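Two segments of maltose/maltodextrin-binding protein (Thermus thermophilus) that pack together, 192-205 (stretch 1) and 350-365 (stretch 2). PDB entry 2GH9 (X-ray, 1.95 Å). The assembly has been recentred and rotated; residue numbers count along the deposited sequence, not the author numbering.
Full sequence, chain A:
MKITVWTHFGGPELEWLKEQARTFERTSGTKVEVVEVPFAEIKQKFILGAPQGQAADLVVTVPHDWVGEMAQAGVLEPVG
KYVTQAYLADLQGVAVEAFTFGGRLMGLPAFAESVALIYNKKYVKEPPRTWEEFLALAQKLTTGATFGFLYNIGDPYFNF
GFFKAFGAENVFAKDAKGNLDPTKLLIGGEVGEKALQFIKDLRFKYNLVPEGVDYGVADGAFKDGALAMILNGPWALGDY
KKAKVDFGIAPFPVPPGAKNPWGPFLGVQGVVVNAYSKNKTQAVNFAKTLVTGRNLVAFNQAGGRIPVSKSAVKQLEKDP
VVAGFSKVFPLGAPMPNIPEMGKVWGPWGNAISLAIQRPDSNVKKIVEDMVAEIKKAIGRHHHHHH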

# COMPACT_ATOMS: atom_id res chain seq x y z
N GLY A 192 -5.10 16.84 -11.90
CA GLY A 192 -4.07 16.01 -12.49
C GLY A 192 -2.92 16.81 -13.06
O GLY A 192 -1.76 16.46 -12.88
N GLU A 193 -3.24 17.90 -13.75
CA GLU A 193 -2.22 18.79 -14.30
C GLU A 193 -1.34 19.39 -13.20
O GLU A 193 -0.11 19.41 -13.31
CB GLU A 193 -2.87 19.90 -15.12
CG GLU A 193 -3.57 19.39 -16.38
CD GLU A 193 -4.44 20.48 -17.07
OE1 GLU A 193 -4.08 21.67 -16.98
OE2 GLU A 193 -5.48 20.13 -17.68
N LYS A 194 -1.96 19.85 -12.12
CA LYS A 194 -1.20 20.45 -11.01
C LYS A 194 -0.35 19.41 -10.25
O LYS A 194 0.78 19.70 -9.86
CB LYS A 194 -2.12 21.19 -10.06
CG LYS A 194 -2.80 22.43 -10.65
CD LYS A 194 -4.11 22.73 -9.91
CE LYS A 194 -4.80 23.98 -10.39
NZ LYS A 194 -6.25 24.02 -9.99
N ALA A 195 -0.91 18.21 -10.04
CA ALA A 195 -0.18 17.13 -9.40
C ALA A 195 1.04 16.78 -10.22
O ALA A 195 2.15 16.69 -9.69
CB ALA A 195 -1.05 15.89 -9.22
N LEU A 196 0.85 16.59 -11.53
CA LEU A 196 1.96 16.19 -12.40
C LEU A 196 3.05 17.26 -12.53
O LEU A 196 4.24 16.92 -12.62
CB LEU A 196 1.46 15.82 -13.80
CG LEU A 196 0.65 14.53 -13.94
CD1 LEU A 196 0.43 14.25 -15.44
CD2 LEU A 196 1.37 13.38 -13.24
N GLN A 197 2.67 18.53 -12.53
CA GLN A 197 3.66 19.63 -12.51
C GLN A 197 4.49 19.66 -11.21
O GLN A 197 5.72 19.79 -11.23
CB GLN A 197 2.96 20.97 -12.71
CG GLN A 197 3.92 22.13 -13.03
CD GLN A 197 4.83 21.84 -14.23
OE1 GLN A 197 4.35 21.63 -15.35
NE2 GLN A 197 6.12 21.81 -14.00
N PHE A 198 3.84 19.51 -10.06
CA PHE A 198 4.57 19.39 -8.80
C PHE A 198 5.54 18.19 -8.80
O PHE A 198 6.70 18.31 -8.36
CB PHE A 198 3.62 19.28 -7.60
CG PHE A 198 4.31 18.90 -6.34
CD1 PHE A 198 5.17 19.78 -5.73
CD2 PHE A 198 4.15 17.64 -5.78
CE1 PHE A 198 5.86 19.43 -4.59
CE2 PHE A 198 4.85 17.28 -4.64
CZ PHE A 198 5.69 18.18 -4.04
N ILE A 199 5.06 17.04 -9.30
CA ILE A 199 5.91 15.87 -9.41
C ILE A 199 7.08 16.15 -10.36
O ILE A 199 8.22 15.87 -10.02
CB ILE A 199 5.15 14.57 -9.79
CG1 ILE A 199 4.13 14.21 -8.70
CG2 ILE A 199 6.14 13.41 -10.01
CD1 ILE A 199 2.96 13.34 -9.16
N LYS A 200 6.82 16.75 -11.52
CA LYS A 200 7.93 17.22 -12.38
C LYS A 200 8.92 18.11 -11.65
O LYS A 200 10.14 17.92 -11.74
CB LYS A 200 7.41 17.96 -13.61
CG LYS A 200 6.92 17.06 -14.68
CD LYS A 200 6.32 17.84 -15.88
CE LYS A 200 7.38 18.52 -16.74
NZ LYS A 200 6.70 19.25 -17.87
N ASP A 201 8.38 19.07 -10.89
CA ASP A 201 9.19 20.04 -10.17
C ASP A 201 10.11 19.38 -9.16
O ASP A 201 11.17 19.91 -8.87
CB ASP A 201 8.33 21.09 -9.44
CG ASP A 201 7.59 22.02 -10.39
OD1 ASP A 201 7.88 22.04 -11.61
OD2 ASP A 201 6.70 22.76 -9.91
N LEU A 202 9.68 18.24 -8.60
CA LEU A 202 10.51 17.48 -7.66
C LEU A 202 11.83 17.06 -8.33
O LEU A 202 12.83 16.85 -7.67
CB LEU A 202 9.74 16.23 -7.13
CG LEU A 202 8.64 16.46 -6.07
CD1 LEU A 202 7.91 15.17 -5.68
CD2 LEU A 202 9.21 17.10 -4.82
N ARG A 203 11.81 16.94 -9.65
CA ARG A 203 13.04 16.64 -10.39
C ARG A 203 13.65 17.90 -10.99
O ARG A 203 14.78 18.20 -10.72
CB ARG A 203 12.76 15.62 -11.49
CG ARG A 203 13.99 15.21 -12.30
CD ARG A 203 13.65 14.02 -13.18
NE ARG A 203 13.55 12.80 -12.37
CZ ARG A 203 12.97 11.66 -12.76
NH1 ARG A 203 12.42 11.55 -13.96
NH2 ARG A 203 12.95 10.62 -11.94
N PHE A 204 12.89 18.63 -11.79
CA PHE A 204 13.48 19.67 -12.65
C PHE A 204 13.61 21.07 -12.02
O PHE A 204 14.32 21.94 -12.57
CB PHE A 204 12.67 19.77 -13.93
CG PHE A 204 12.59 18.48 -14.69
CD1 PHE A 204 13.75 17.81 -15.07
CD2 PHE A 204 11.35 17.92 -15.01
CE1 PHE A 204 13.67 16.60 -15.77
CE2 PHE A 204 11.27 16.72 -15.71
CZ PHE A 204 12.44 16.06 -16.09
N LYS A 205 12.89 21.32 -10.93
CA LYS A 205 12.96 22.61 -10.27
C LYS A 205 13.68 22.48 -8.95
O LYS A 205 14.64 23.19 -8.68
CB LYS A 205 11.58 23.21 -10.02
CG LYS A 205 11.65 24.57 -9.33
CD LYS A 205 10.31 25.06 -8.83
CE LYS A 205 9.33 25.32 -9.95
NZ LYS A 205 8.17 26.13 -9.42
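Stretch 2 (350-365) NAISLAIQRPDSNVKK

How does the first part of stretch 2 approach the helix of stretch 1? It arrives as a helix already under way at Asn350, its axis coming within 8.9 Å of the axis of helix 192-204. The two run in broadly the same direction, with a signed crossing angle of -46°. Asn350 takes no part in the contact. Ala351 and Ile352 are the first to touch, and both meet Leu196: CD1 of Leu196 lies 4.5 Å from CB of Ala351, and CD2 of Leu196 lies 3.6 Å from CG1 of Ile352. Ile352 also reaches Ile199, with the CG2 atoms of Ile199 and Ile352 4.2 Å apart. Ser353 points away, and Leu354 remains clear of stretch 1, as expected when a helix offers one side to its neighbour.

Where do the two backbones come closest? They do so at Ile356, whose CA is 5.1 Å from the CA of Lys200. Just before it, the small side chain of Ala355 points toward stretch 1 and places CB 4.2 Å from CD1 of Leu196, forming part of the hollow in which Leu196 sits as a knob among Ala351, Ile352, Ala355 and Val363. The carbonyl O of Ala355 is 3.2 Å from CG of Lys200, so the aliphatic part of the lysine passes close against the backbone. Ile356 packs its CG2 3.6 Å from CG2 of Ile199, while its carbonyl O accepts a hydrogen bond from NH1 of Arg203 at 2.8 Å, lying near the guanidinium plane.

What happens as the chain leaves this helix? Gln357 and Arg358 point away, and a type I turn from Arg358 to Ser361 redirects the backbone. Pro359 lies over one face of the Phe204 ring in a CH-pi contact, its CG 3.9 Å from the ring centroid and its CD 3.7 Å from CZ of Phe204. Asp360 points away from stretch 1. The turn also gathers acceptors around the end of the Lys200 side chain, which bends at chi3 (74°, p): NZ of Lys200 donates to O of Pro359 at 2.9 Å, to OG of Ser361 at 2.9 Å and to O of Ser361 at 3.0 Å. Ser361 OG in turn donates to O of Ala355 at 2.8 Å, tying the turn back to the preceding helix beside the lysine.

How does stretch 2 finish against the start of stretch 1? Asn362 caps a new helix, its OD1 accepting from N of Lys365 at 2.8 Å, and Val363 opens that helix by pointing toward stretch 1. Val363 is a knob among Glu193, Leu196, Gln197 and Lys200: its CG1 is 3.3 Å from O of Glu193 and 4.0 Å from CB of Leu196, and its CG2 is 3.8 Å from CD of Lys200. Beyond it, CD of Lys364 comes within 3.4 Å of OE1 of Glu193, but its NZ stays 4.6 Å from OE2 of Glu193, too far for a salt bridge. Lys365 points away and makes no contact.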

# COMPACT_ATOMS: atom_id res chain seq x y z
N ASN A 350 1.65 5.52 -16.17
CA ASN A 350 2.22 5.89 -17.47
C ASN A 350 2.25 7.42 -17.61
O ASN A 350 3.22 7.98 -18.09
CB ASN A 350 1.44 5.23 -18.61
CG ASN A 350 1.68 3.70 -18.69
OD1 ASN A 350 2.60 3.15 -18.06
ND2 ASN A 350 0.84 3.02 -19.49
N ALA A 351 1.18 8.08 -17.17
CA ALA A 351 1.11 9.54 -17.22
C ALA A 351 2.25 10.18 -16.42
O ALA A 351 2.89 11.13 -16.88
CB ALA A 351 -0.23 10.01 -16.70
N ILE A 352 2.50 9.65 -15.21
CA ILE A 352 3.52 10.21 -14.32
C ILE A 352 4.90 10.04 -14.91
O ILE A 352 5.72 10.98 -14.92
CB ILE A 352 3.45 9.59 -12.88
CG1 ILE A 352 2.11 9.96 -12.22
CG2 ILE A 352 4.69 10.01 -12.02
CD1 ILE A 352 1.69 9.08 -11.02
N SER A 353 5.19 8.83 -15.38
CA SER A 353 6.46 8.55 -16.02
C SER A 353 6.71 9.45 -17.25
O SER A 353 7.82 9.91 -17.46
CB SER A 353 6.56 7.06 -16.39
OG SER A 353 6.75 6.28 -15.22
N LEU A 354 5.67 9.68 -18.06
CA LEU A 354 5.77 10.61 -19.20
C LEU A 354 6.04 12.05 -18.76
O LEU A 354 6.84 12.77 -19.37
CB LEU A 354 4.46 10.61 -20.01
CG LEU A 354 4.36 9.82 -21.31
CD1 LEU A 354 4.72 8.37 -21.11
CD2 LEU A 354 2.95 9.97 -21.87
N ALA A 355 5.34 12.48 -17.71
CA ALA A 355 5.51 13.82 -17.17
C ALA A 355 6.96 14.06 -16.74
O ALA A 355 7.56 15.08 -17.11
CB ALA A 355 4.54 14.07 -16.01
N ILE A 356 7.54 13.11 -16.01
CA ILE A 356 8.87 13.28 -15.40
C ILE A 356 10.03 12.90 -16.33
O ILE A 356 11.18 13.09 -15.98
CB ILE A 356 8.99 12.50 -14.04
CG1 ILE A 356 9.00 10.97 -14.24
CG2 ILE A 356 7.87 12.92 -13.12
CD1 ILE A 356 9.15 10.14 -12.95
N GLN A 357 9.72 12.38 -17.50
CA GLN A 357 10.75 11.95 -18.44
C GLN A 357 11.49 13.17 -19.03
O GLN A 357 12.71 13.14 -19.16
CB GLN A 357 10.12 11.09 -19.53
CG GLN A 357 10.83 11.05 -20.88
CD GLN A 357 10.00 10.28 -21.90
OE1 GLN A 357 9.35 10.88 -22.78
NE2 GLN A 357 9.98 8.96 -21.75
N ARG A 358 10.74 14.23 -19.35
CA ARG A 358 11.33 15.45 -19.89
C ARG A 358 10.69 16.73 -19.30
O ARG A 358 9.49 16.73 -18.99
CB ARG A 358 11.22 15.46 -21.42
CG ARG A 358 9.80 15.60 -21.96
CD ARG A 358 9.71 15.25 -23.45
NE ARG A 358 10.33 16.29 -24.28
CZ ARG A 358 9.70 17.34 -24.82
NH1 ARG A 358 8.38 17.51 -24.64
NH2 ARG A 358 10.38 18.22 -25.55
N PRO A 359 11.49 17.81 -19.14
CA PRO A 359 10.99 19.14 -18.74
C PRO A 359 9.87 19.71 -19.62
O PRO A 359 8.98 20.42 -19.12
CB PRO A 359 12.23 20.03 -18.87
CG PRO A 359 13.38 19.11 -18.69
CD PRO A 359 12.96 17.80 -19.29
N ASP A 360 9.90 19.39 -20.92
CA ASP A 360 8.98 19.97 -21.90
C ASP A 360 7.68 19.17 -22.07
O ASP A 360 6.93 19.37 -23.04
CB ASP A 360 9.68 20.07 -23.26
CG ASP A 360 10.58 21.30 -23.40
OD1 ASP A 360 11.39 21.62 -22.48
OD2 ASP A 360 10.51 21.92 -24.50
N SER A 361 7.40 18.25 -21.15
CA SER A 361 6.25 17.38 -21.30
C SER A 361 4.94 18.15 -21.14
O SER A 361 4.76 18.91 -20.18
CB SER A 361 6.32 16.22 -20.29
OG SER A 361 6.15 16.67 -18.96
N ASN A 362 4.04 17.97 -22.10
CA ASN A 362 2.74 18.62 -22.08
C ASN A 362 1.87 17.94 -21.03
O ASN A 362 1.20 16.94 -21.31
CB ASN A 362 2.08 18.57 -23.46
CG ASN A 362 0.82 19.40 -23.56
OD1 ASN A 362 0.06 19.53 -22.60
ND2 ASN A 362 0.57 19.94 -24.73
N VAL A 363 1.89 18.48 -19.82
CA VAL A 363 1.10 17.97 -18.70
C VAL A 363 -0.40 17.96 -19.01
O VAL A 363 -1.12 17.01 -18.67
CB VAL A 363 1.38 18.81 -17.43
CG1 VAL A 363 0.31 18.61 -16.44
CG2 VAL A 363 2.75 18.47 -16.85
N LYS A 364 -0.88 19.01 -19.67
CA LYS A 364 -2.27 19.13 -20.11
C LYS A 364 -2.73 17.95 -20.99
O LYS A 364 -3.79 17.38 -20.78
CB LYS A 364 -2.46 20.46 -20.87
CG LYS A 364 -3.91 20.84 -21.21
CD LYS A 364 -4.42 22.00 -20.34
CE LYS A 364 -5.41 22.86 -21.10
NZ LYS A 364 -6.52 22.08 -21.71
N LYS A 365 -1.92 17.61 -21.99
CA LYS A 365 -2.27 16.53 -22.94
C LYS A 365 -2.06 15.14 -22.34
O LYS A 365 -2.86 14.23 -22.58
CB LYS A 365 -1.46 16.65 -24.23
CG LYS A 365 -1.91 17.81 -25.14
CD LYS A 365 -1.14 17.81 -26.47
CE LYS A 365 -1.56 19.01 -27.35
NZ LYS A 365 -0.63 19.23 -28.51